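Long-range contacts in endo-1,3-beta-glucanase, family GH16 (Zobellia galactanivorans, PDB 4CRQ), which probably hydrolyses internal beta-1,3-linkages of laminarin-type glucans, through the family 16 catalytic module described here: residues D13-D18 and A43-G48; V20-M25 and S66-T71; K70-K75 and E195-L200. The protein carries 1 engineered substitution. One frame throughout, in Å; residues are numbered along the deposited sequence.

Interaction 1: residues D13-D18 and A43-G48. With CA (calcium ion), chain C.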
loop_
_atom_site.group_PDB
_atom_site.type_symbol
_atom_site.label_atom_id
_atom_site.label_comp_id
_atom_site.label_asym_id
_atom_site.label_seq_id
_atom_site.Cartn_x
_atom_site.Cartn_y
_atom_site.Cartn_z
ATOM N N ASP A 13 14.327 11.656 -11.032
ATOM C CA ASP A 13 13.941 12.130 -12.383
ATOM C C ASP A 13 13.025 11.179 -13.131
ATOM O O ASP A 13 12.374 11.579 -14.122
ATOM C CB ASP A 13 15.206 12.405 -13.210
ATOM C CG ASP A 13 16.001 13.613 -12.706
ATOM O OD1 ASP A 13 15.472 14.751 -12.749
ATOM O OD2 ASP A 13 17.166 13.422 -12.274
ATOM N N GLY A 14 12.986 9.932 -12.663
ATOM C CA GLY A 14 12.109 8.921 -13.211
ATOM C C GLY A 14 11.823 7.833 -12.206
ATOM O O GLY A 14 12.308 7.863 -11.049
ATOM N N ILE A 15 11.020 6.872 -12.650
ATOM C CA ILE A 15 10.626 5.735 -11.822
ATOM C C ILE A 15 11.773 4.740 -11.929
ATOM O O ILE A 15 12.285 4.493 -13.053
ATOM C CB ILE A 15 9.238 5.171 -12.230
ATOM C CG1 ILE A 15 8.171 6.275 -12.009
ATOM C CG2 ILE A 15 8.919 3.886 -11.458
ATOM C CD1 ILE A 15 6.723 5.964 -12.360
ATOM N N GLY A 16 12.191 4.181 -10.793
ATOM C CA GLY A 16 13.332 3.246 -10.782
ATOM C C GLY A 16 13.050 1.908 -11.455
ATOM O O GLY A 16 11.905 1.633 -11.818
ATOM N N PRO A 17 14.092 1.060 -11.595
ATOM C CA PRO A 17 14.010 -0.195 -12.379
ATOM C C PRO A 17 13.240 -1.354 -11.704
ATOM O O PRO A 17 13.036 -2.406 -12.374
ATOM C CB PRO A 17 15.492 -0.563 -12.592
ATOM C CG PRO A 17 16.176 0.003 -11.402
ATOM C CD PRO A 17 15.441 1.269 -11.027
ATOM N N ASP A 18 12.829 -1.176 -10.438
ATOM C CA ASP A 18 12.238 -2.308 -9.676
ATOM C C ASP A 18 10.718 -2.344 -9.610
ATOM O O ASP A 18 10.152 -3.141 -8.883
ATOM C CB ASP A 18 12.894 -2.392 -8.282
ATOM C CG ASP A 18 14.372 -2.627 -8.383
ATOM O OD1 ASP A 18 14.755 -3.586 -9.086
ATOM O OD2 ASP A 18 15.155 -1.858 -7.787
ATOM N N ALA A 43 0.932 7.096 -13.708
ATOM C CA ALA A 43 2.102 7.226 -12.827
ATOM C C ALA A 43 3.160 8.028 -13.548
ATOM O O ALA A 43 3.444 7.741 -14.720
ATOM C CB ALA A 43 2.634 5.858 -12.421
ATOM N N ALA A 44 3.745 9.022 -12.874
ATOM C CA ALA A 44 4.783 9.877 -13.468
ATOM C C ALA A 44 5.683 10.391 -12.369
ATOM O O ALA A 44 5.403 10.159 -11.210
ATOM C CB ALA A 44 4.149 11.041 -14.238
ATOM N N VAL A 45 6.779 11.064 -12.708
ATOM C CA VAL A 45 7.625 11.696 -11.700
ATOM C C VAL A 45 7.617 13.190 -11.982
ATOM O O VAL A 45 7.746 13.605 -13.146
ATOM C CB VAL A 45 9.057 11.101 -11.673
ATOM C CG1 VAL A 45 10.090 11.991 -10.962
ATOM C CG2 VAL A 45 9.011 9.747 -11.000
ATOM N N GLU A 46 7.455 13.971 -10.915
ATOM C CA GLU A 46 7.495 15.435 -10.977
ATOM C C GLU A 46 8.219 15.931 -9.751
ATOM O O GLU A 46 7.862 15.527 -8.637
ATOM C CB GLU A 46 6.096 16.072 -10.990
ATOM C CG GLU A 46 5.198 15.786 -12.185
ATOM C CD GLU A 46 3.888 16.576 -12.119
ATOM O OE1 GLU A 46 3.915 17.821 -12.271
ATOM O OE2 GLU A 46 2.823 15.966 -11.921
ATOM N N ASN A 47 9.225 16.791 -9.947
ATOM C CA ASN A 47 9.947 17.445 -8.823
ATOM C C ASN A 47 10.397 16.475 -7.726
ATOM O O ASN A 47 10.172 16.717 -6.525
ATOM C CB ASN A 47 9.087 18.591 -8.230
ATOM C CG ASN A 47 8.680 19.622 -9.271
ATOM O OD1 ASN A 47 9.493 20.057 -10.092
ATOM N ND2 ASN A 47 7.417 20.013 -9.243
ATOM N N GLY A 48 11.015 15.370 -8.143
ATOM C CA GLY A 48 11.523 14.376 -7.194
ATOM C C GLY A 48 10.492 13.504 -6.500
ATOM O O GLY A 48 10.825 12.837 -5.516
HETATM CA CA CA C . 12.357 12.106 -4.007
HETATM O O HOH W 1 14.296 12.889 -5.519
HETATM O O HOH W 2 13.933 11.652 -2.347
HETATM O O HOH W 3 13.062 14.533 -3.818
#
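I15 and V45 carry this contact, in which a loop of the GH16 beta-sandwich, the jelly-roll fold of this family, settles on the edge strand 43-46. The tight part rests on van der Waals packing, with no hydrogen bond between the segments. The V45 side chain points at the loop and divides its branches, CG1 resting against D13 C at 3.7 Å and CG2 against G14 C at 3.6 Å. The I15 and V45 side chains run past one another in opposing senses, with CG1 of I15 at 3.7 Å from CG2 of V45. I15 CG1 lies anti to its own carbonyl carbon (chi1 -62°), which sets it beside V45, and the extended chi2 carries CD1 of I15 to 4.1 Å from CB of A43. L50, F21 and M69 also pack on I15.

The other side is loose. D13 is exposed, and its CB leaves the backbone away from the strand; E46 and N47, both exposed, send their CB atoms away from the loop. Beyond the strand's end the chain turns with positive phi at N47 and G48, bringing a backbone oxygen to the calcium ion. The main-chain oxygens of E10 and D225 share that metal with three waters, and G48 O binds it at 2.3 Å.

Interaction 2: residues V20-M25 and S66-T71. With ACT (acetate ion), chain F.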
loop_
_atom_site.group_PDB
_atom_site.type_symbol
_atom_site.label_atom_id
_atom_site.label_comp_id
_atom_site.label_asym_id
_atom_site.label_seq_id
_atom_site.Cartn_x
_atom_site.Cartn_y
_atom_site.Cartn_z
ATOM N N VAL A 20 6.904 -2.744 -11.458
ATOM C CA VAL A 20 6.028 -3.320 -12.484
ATOM C C VAL A 20 4.693 -2.614 -12.331
ATOM O O VAL A 20 4.202 -2.428 -11.193
ATOM C CB VAL A 20 5.868 -4.852 -12.270
ATOM C CG1 VAL A 20 4.804 -5.476 -13.173
ATOM C CG2 VAL A 20 7.215 -5.539 -12.459
ATOM N N PHE A 21 4.086 -2.234 -13.448
ATOM C CA PHE A 21 2.798 -1.522 -13.442
ATOM C C PHE A 21 1.686 -2.488 -13.756
ATOM O O PHE A 21 1.801 -3.288 -14.679
ATOM C CB PHE A 21 2.847 -0.376 -14.450
ATOM C CG PHE A 21 3.887 0.641 -14.097
ATOM C CD1 PHE A 21 5.225 0.465 -14.513
ATOM C CD2 PHE A 21 3.556 1.767 -13.325
ATOM C CE1 PHE A 21 6.213 1.392 -14.174
ATOM C CE2 PHE A 21 4.550 2.703 -12.986
ATOM C CZ PHE A 21 5.874 2.514 -13.407
ATOM N N GLU A 22 0.614 -2.411 -12.978
ATOM C CA GLU A 22 -0.583 -3.230 -13.218
ATOM C C GLU A 22 -1.586 -2.415 -14.017
ATOM O O GLU A 22 -1.573 -1.179 -13.967
ATOM C CB GLU A 22 -1.142 -3.760 -11.902
ATOM C CG GLU A 22 -0.195 -4.806 -11.327
ATOM C CD GLU A 22 -0.660 -5.365 -10.023
ATOM O OE1 GLU A 22 -0.633 -4.643 -9.025
ATOM O OE2 GLU A 22 -1.040 -6.561 -10.020
ATOM N N THR A 23 -2.450 -3.095 -14.769
ATOM C CA THR A 23 -3.432 -2.404 -15.577
ATOM C C THR A 23 -4.785 -3.060 -15.394
ATOM O O THR A 23 -4.849 -4.255 -15.001
ATOM C CB THR A 23 -3.054 -2.413 -17.095
ATOM O OG1 THR A 23 -3.076 -3.766 -17.555
ATOM C CG2 THR A 23 -1.687 -1.865 -17.405
ATOM N N GLY A 24 -5.850 -2.314 -15.702
ATOM C CA GLY A 24 -7.211 -2.854 -15.674
ATOM C C GLY A 24 -7.845 -2.906 -14.314
ATOM O O GLY A 24 -7.455 -2.191 -13.348
ATOM N N MET A 25 -8.844 -3.782 -14.243
ATOM C CA MET A 25 -9.739 -3.863 -13.068
ATOM C C MET A 25 -9.617 -5.142 -12.230
ATOM O O MET A 25 -10.375 -5.329 -11.267
ATOM C CB MET A 25 -11.205 -3.588 -13.472
ATOM C CG MET A 25 -11.396 -2.248 -14.187
ATOM S SD MET A 25 -13.121 -1.896 -14.527
ATOM C CE MET A 25 -13.723 -1.350 -12.927
ATOM N N SER A 66 -6.301 5.223 -12.638
ATOM C CA SER A 66 -5.301 5.524 -11.619
ATOM C C SER A 66 -4.118 4.597 -11.905
ATOM O O SER A 66 -4.067 4.003 -13.004
ATOM C CB SER A 66 -5.883 5.304 -10.220
ATOM O OG SER A 66 -4.988 5.807 -9.224
ATOM N N ALA A 67 -3.187 4.462 -10.957
ATOM C CA ALA A 67 -2.048 3.568 -11.126
ATOM C C ALA A 67 -1.848 2.674 -9.923
ATOM O O ALA A 67 -2.211 3.033 -8.808
ATOM C CB ALA A 67 -0.774 4.354 -11.393
ATOM N N ARG A 68 -1.282 1.502 -10.186
ATOM C CA ARG A 68 -0.923 0.509 -9.188
ATOM C C ARG A 68 0.412 -0.081 -9.632
ATOM O O ARG A 68 0.546 -0.550 -10.770
ATOM C CB ARG A 68 -2.009 -0.574 -9.058
ATOM C CG ARG A 68 -1.626 -1.739 -8.136
ATOM C CD ARG A 68 -2.862 -2.577 -7.807
ATOM N NE ARG A 68 -2.524 -3.907 -7.276
ATOM C CZ ARG A 68 -3.324 -4.646 -6.489
ATOM N NH1 ARG A 68 -4.514 -4.171 -6.090
ATOM N NH2 ARG A 68 -2.921 -5.844 -6.088
ATOM N N MET A 69 1.392 -0.052 -8.727
ATOM C CA MET A 69 2.759 -0.476 -9.011
ATOM C C MET A 69 3.251 -1.446 -7.963
ATOM O O MET A 69 2.866 -1.323 -6.815
ATOM C CB MET A 69 3.654 0.753 -8.911
ATOM C CG MET A 69 3.364 1.878 -9.855
ATOM S SD MET A 69 4.104 3.404 -9.234
ATOM C CE MET A 69 5.888 3.095 -9.283
ATOM N N LYS A 70 4.107 -2.397 -8.334
ATOM C CA LYS A 70 4.615 -3.396 -7.388
ATOM C C LYS A 70 6.053 -3.726 -7.720
ATOM O O LYS A 70 6.462 -3.544 -8.871
ATOM C CB LYS A 70 3.696 -4.655 -7.419
ATOM C CG LYS A 70 3.682 -5.346 -8.782
ATOM C CD LYS A 70 2.724 -6.530 -8.874
ATOM C CE LYS A 70 2.749 -7.125 -10.275
ATOM N NZ LYS A 70 1.893 -8.344 -10.371
ATOM N N THR A 71 6.800 -4.216 -6.722
ATOM C CA THR A 71 8.179 -4.635 -6.955
ATOM C C THR A 71 8.259 -6.157 -7.164
ATOM O O THR A 71 9.363 -6.714 -7.197
ATOM C CB THR A 71 9.122 -4.209 -5.802
ATOM O OG1 THR A 71 8.787 -4.909 -4.600
ATOM C CG2 THR A 71 9.044 -2.714 -5.556
HETATM C C ACT F . -0.700 -8.738 -7.598
HETATM O O ACT F . -1.006 -7.532 -7.703
HETATM O OXT ACT F . -0.160 -9.449 -8.491
HETATM C CH3 ACT F . -1.017 -9.362 -6.297
HETATM O O HOH W 4 -0.651 1.359 -13.137
#
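The F21 ring meets M69 obliquely, and the M69 side chain runs next to that of F21 in the same sense. CG of M69 comes to 3.4 Å from ring atom CE2 of F21, and the sulfur SD lies 4.9 Å from the ring centroid, 57° off its normal: a Met-aromatic contact of the oblique kind. R40 makes a cation-pi contact with the F21 ring, and I15 and A43 also pack on F21. The second flat group, the R68 guanidinium, is met at its edge by E22 OE1 and by an acetate oxygen, the acetate probably coming from the crystallisation liquor. R68 NE donates to E22 OE1 at 2.7 Å in a salt bridge, approaching from above the carboxylate plane; the two planes stand 64° apart. R68 NH2 reaches acetate O at 3.0 Å, and E22 OE2 lies 2.5 Å from that same acetate O. K70 adds a weak salt bridge, NZ to E22 OE2 at 3.5 Å; the same NZ also donates to acetate OXT and to Q72 OE1.

Beneath the side chains runs an antiparallel pairing. V20 and K70 form a hydrogen-bonded pair, with V20 N to K70 O at 2.7 Å, while F21 and M69 form the non-hydrogen-bonded pair. F21 and M69 thus share one face, V20, E22, R68 and K70 the other. Short strand 20-22 borders strand 62-70 here, strand 196-204 also pairs with 62-70, and L50 of strand 49-59 packs on M69.

Interaction 3: residues K70-K75 and E195-L200. With ACT (acetate ion), chain F.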
loop_
_atom_site.group_PDB
_atom_site.type_symbol
_atom_site.label_atom_id
_atom_site.label_comp_id
_atom_site.label_asym_id
_atom_site.label_seq_id
_atom_site.Cartn_x
_atom_site.Cartn_y
_atom_site.Cartn_z
ATOM N N LYS A 70 4.107 -2.397 -8.334
ATOM C CA LYS A 70 4.615 -3.396 -7.388
ATOM C C LYS A 70 6.053 -3.726 -7.720
ATOM O O LYS A 70 6.462 -3.544 -8.871
ATOM C CB LYS A 70 3.696 -4.655 -7.419
ATOM C CG LYS A 70 3.682 -5.346 -8.782
ATOM C CD LYS A 70 2.724 -6.530 -8.874
ATOM C CE LYS A 70 2.749 -7.125 -10.275
ATOM N NZ LYS A 70 1.893 -8.344 -10.371
ATOM N N THR A 71 6.800 -4.216 -6.722
ATOM C CA THR A 71 8.179 -4.635 -6.955
ATOM C C THR A 71 8.259 -6.157 -7.164
ATOM O O THR A 71 9.363 -6.714 -7.197
ATOM C CB THR A 71 9.122 -4.209 -5.802
ATOM O OG1 THR A 71 8.787 -4.909 -4.600
ATOM C CG2 THR A 71 9.044 -2.714 -5.556
ATOM N N GLN A 72 7.105 -6.830 -7.287
ATOM C CA GLN A 72 7.075 -8.293 -7.485
ATOM C C GLN A 72 8.028 -8.784 -8.582
ATOM O O GLN A 72 7.980 -8.256 -9.705
ATOM C CB GLN A 72 5.640 -8.766 -7.731
ATOM C CG GLN A 72 5.498 -10.278 -7.883
ATOM C CD GLN A 72 4.055 -10.678 -8.083
ATOM O OE1 GLN A 72 3.249 -9.885 -8.583
ATOM N NE2 GLN A 72 3.712 -11.905 -7.689
ATOM N N GLY A 73 8.887 -9.760 -8.245
ATOM C CA GLY A 73 9.862 -10.335 -9.188
ATOM C C GLY A 73 11.143 -9.525 -9.382
ATOM O O GLY A 73 12.063 -9.963 -10.107
ATOM N N ARG A 74 11.206 -8.345 -8.755
ATOM C CA ARG A 74 12.367 -7.446 -8.867
ATOM C C ARG A 74 12.997 -7.153 -7.524
ATOM O O ARG A 74 14.246 -7.156 -7.425
ATOM C CB ARG A 74 12.007 -6.149 -9.618
ATOM C CG ARG A 74 11.429 -6.476 -10.982
ATOM C CD ARG A 74 11.310 -5.318 -11.913
ATOM N NE ARG A 74 10.764 -5.741 -13.208
ATOM C CZ ARG A 74 10.574 -4.906 -14.225
ATOM N NH1 ARG A 74 10.891 -3.606 -14.093
ATOM N NH2 ARG A 74 10.077 -5.355 -15.370
ATOM N N LYS A 75 12.172 -6.922 -6.492
ATOM C CA LYS A 75 12.733 -6.591 -5.197
ATOM C C LYS A 75 11.824 -7.120 -4.122
ATOM O O LYS A 75 10.635 -6.825 -4.142
ATOM C CB LYS A 75 12.929 -5.065 -5.126
ATOM C CG LYS A 75 13.905 -4.548 -4.112
ATOM C CD LYS A 75 15.344 -5.031 -4.198
ATOM C CE LYS A 75 16.130 -4.705 -5.458
ATOM N NZ LYS A 75 17.573 -4.989 -5.144
ATOM N N GLU A 195 9.606 -13.815 2.298
ATOM C CA GLU A 195 9.887 -12.578 1.563
ATOM C C GLU A 195 8.598 -11.961 1.018
ATOM O O GLU A 195 7.708 -12.670 0.536
ATOM C CB GLU A 195 10.881 -12.781 0.414
ATOM C CG GLU A 195 12.272 -13.122 0.903
ATOM C CD GLU A 195 13.365 -12.883 -0.115
ATOM O OE1 GLU A 195 13.156 -12.214 -1.138
ATOM O OE2 GLU A 195 14.477 -13.364 0.116
ATOM N N PHE A 196 8.519 -10.634 1.101
ATOM C CA PHE A 196 7.371 -9.851 0.625
ATOM C C PHE A 196 7.830 -8.775 -0.357
ATOM O O PHE A 196 8.916 -8.214 -0.180
ATOM C CB PHE A 196 6.641 -9.132 1.799
ATOM C CG PHE A 196 5.727 -10.015 2.657
ATOM C CD1 PHE A 196 6.173 -11.197 3.279
ATOM C CD2 PHE A 196 4.399 -9.611 2.869
ATOM C CE1 PHE A 196 5.292 -11.956 4.053
ATOM C CE2 PHE A 196 3.521 -10.356 3.642
ATOM C CZ PHE A 196 3.963 -11.537 4.240
ATOM N N PHE A 197 7.026 -8.464 -1.376
ATOM C CA PHE A 197 7.313 -7.354 -2.302
ATOM C C PHE A 197 6.429 -6.143 -1.910
ATOM O O PHE A 197 5.458 -6.294 -1.137
ATOM C CB PHE A 197 7.142 -7.758 -3.778
ATOM C CG PHE A 197 5.753 -8.250 -4.144
ATOM C CD1 PHE A 197 4.741 -7.343 -4.562
ATOM C CD2 PHE A 197 5.442 -9.634 -4.100
ATOM C CE1 PHE A 197 3.464 -7.799 -4.920
ATOM C CE2 PHE A 197 4.153 -10.095 -4.448
ATOM C CZ PHE A 197 3.170 -9.171 -4.860
ATOM N N ILE A 198 6.746 -4.957 -2.431
ATOM C CA ILE A 198 6.056 -3.703 -2.079
ATOM C C ILE A 198 5.072 -3.258 -3.180
ATOM O O ILE A 198 5.363 -3.487 -4.392
ATOM C CB ILE A 198 7.119 -2.607 -1.841
ATOM C CG1 ILE A 198 7.975 -2.965 -0.611
ATOM C CG2 ILE A 198 6.482 -1.209 -1.622
ATOM C CD1 ILE A 198 9.252 -2.136 -0.427
ATOM N N LEU A 199 3.965 -2.617 -2.772
ATOM C CA LEU A 199 2.984 -2.038 -3.699
ATOM C C LEU A 199 2.634 -0.624 -3.282
ATOM O O LEU A 199 2.629 -0.286 -2.079
ATOM C CB LEU A 199 1.671 -2.859 -3.720
ATOM C CG LEU A 199 1.791 -4.362 -4.048
ATOM C CD1 LEU A 199 1.848 -5.197 -2.778
ATOM C CD2 LEU A 199 0.614 -4.835 -4.885
ATOM N N LEU A 200 2.346 0.195 -4.301
ATOM C CA LEU A 200 1.777 1.536 -4.134
ATOM C C LEU A 200 0.617 1.656 -5.089
ATOM O O LEU A 200 0.721 1.249 -6.262
ATOM C CB LEU A 200 2.823 2.613 -4.484
ATOM C CG LEU A 200 3.925 2.845 -3.456
ATOM C CD1 LEU A 200 5.018 3.657 -4.126
ATOM C CD2 LEU A 200 3.416 3.540 -2.188
HETATM C C ACT F . -0.700 -8.738 -7.598
HETATM O O ACT F . -1.006 -7.532 -7.703
HETATM O OXT ACT F . -0.160 -9.449 -8.491
HETATM C CH3 ACT F . -1.017 -9.362 -6.297
#
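Q72 lies over the F197 ring where the loop leaving strand 62-70 runs beside strand 196-204, within the beta-sandwich of the GH16 fold. Stacking comes first. CB of Q72 makes a CH-pi contact almost straight above the ring, 3.4 Å from its centroid and 6° off the normal. With CG anti to the backbone N (chi1 -177°) and the chain extended beyond, the side chain follows the ring, and its amide stacks offset, past the CE2-CZ rim, with the planes 15° apart. Apolar packing is slighter: CB of K70 meets CG of L199 at 3.9 Å, in an antiparallel non-hydrogen-bonded pair. An alanine in place of F197 would probably take away the ring face under Q72, leaving its amide freer to turn, and open a gap beside I105 and L101, which also touch the F197 side chain.

Hydrogen bonds fix the rest. T71 N donates to I198 O at 2.8 Å, and in return T71 OG1 accepts from I198 N, so a side-chain oxygen stands in for a backbone carbonyl just where regular pairing ends. Q72 OE1 accepts from K70 NZ at 2.7 Å, holding the offset amide. The loop itself is cinched by T71, whose OG1 donates to K75 O at 2.7 Å.

From the N terminus, the chain leaves strand 4-9, passes through loop 13-18 and enters strand 20-22. Interaction 1 closes when 43-48 returns to that loop, 25 residues on; interaction 2 crosses it, opening at 20-25 before that closure and ending at 66-71. Interaction 3 follows interaction 1 in series and starts where interaction 2 ends, sharing K70 and T71, then spans some 120 residues to strand 196-204. The three also touch directly: P17 O probably accepts a hydrogen bond from R74 NH1, and M69 N probably donates one to L200 O. Together they join loop 13-18, strand 43-46 with its calcium-binding turn, and strands 20-22, 62-70 and 196-204.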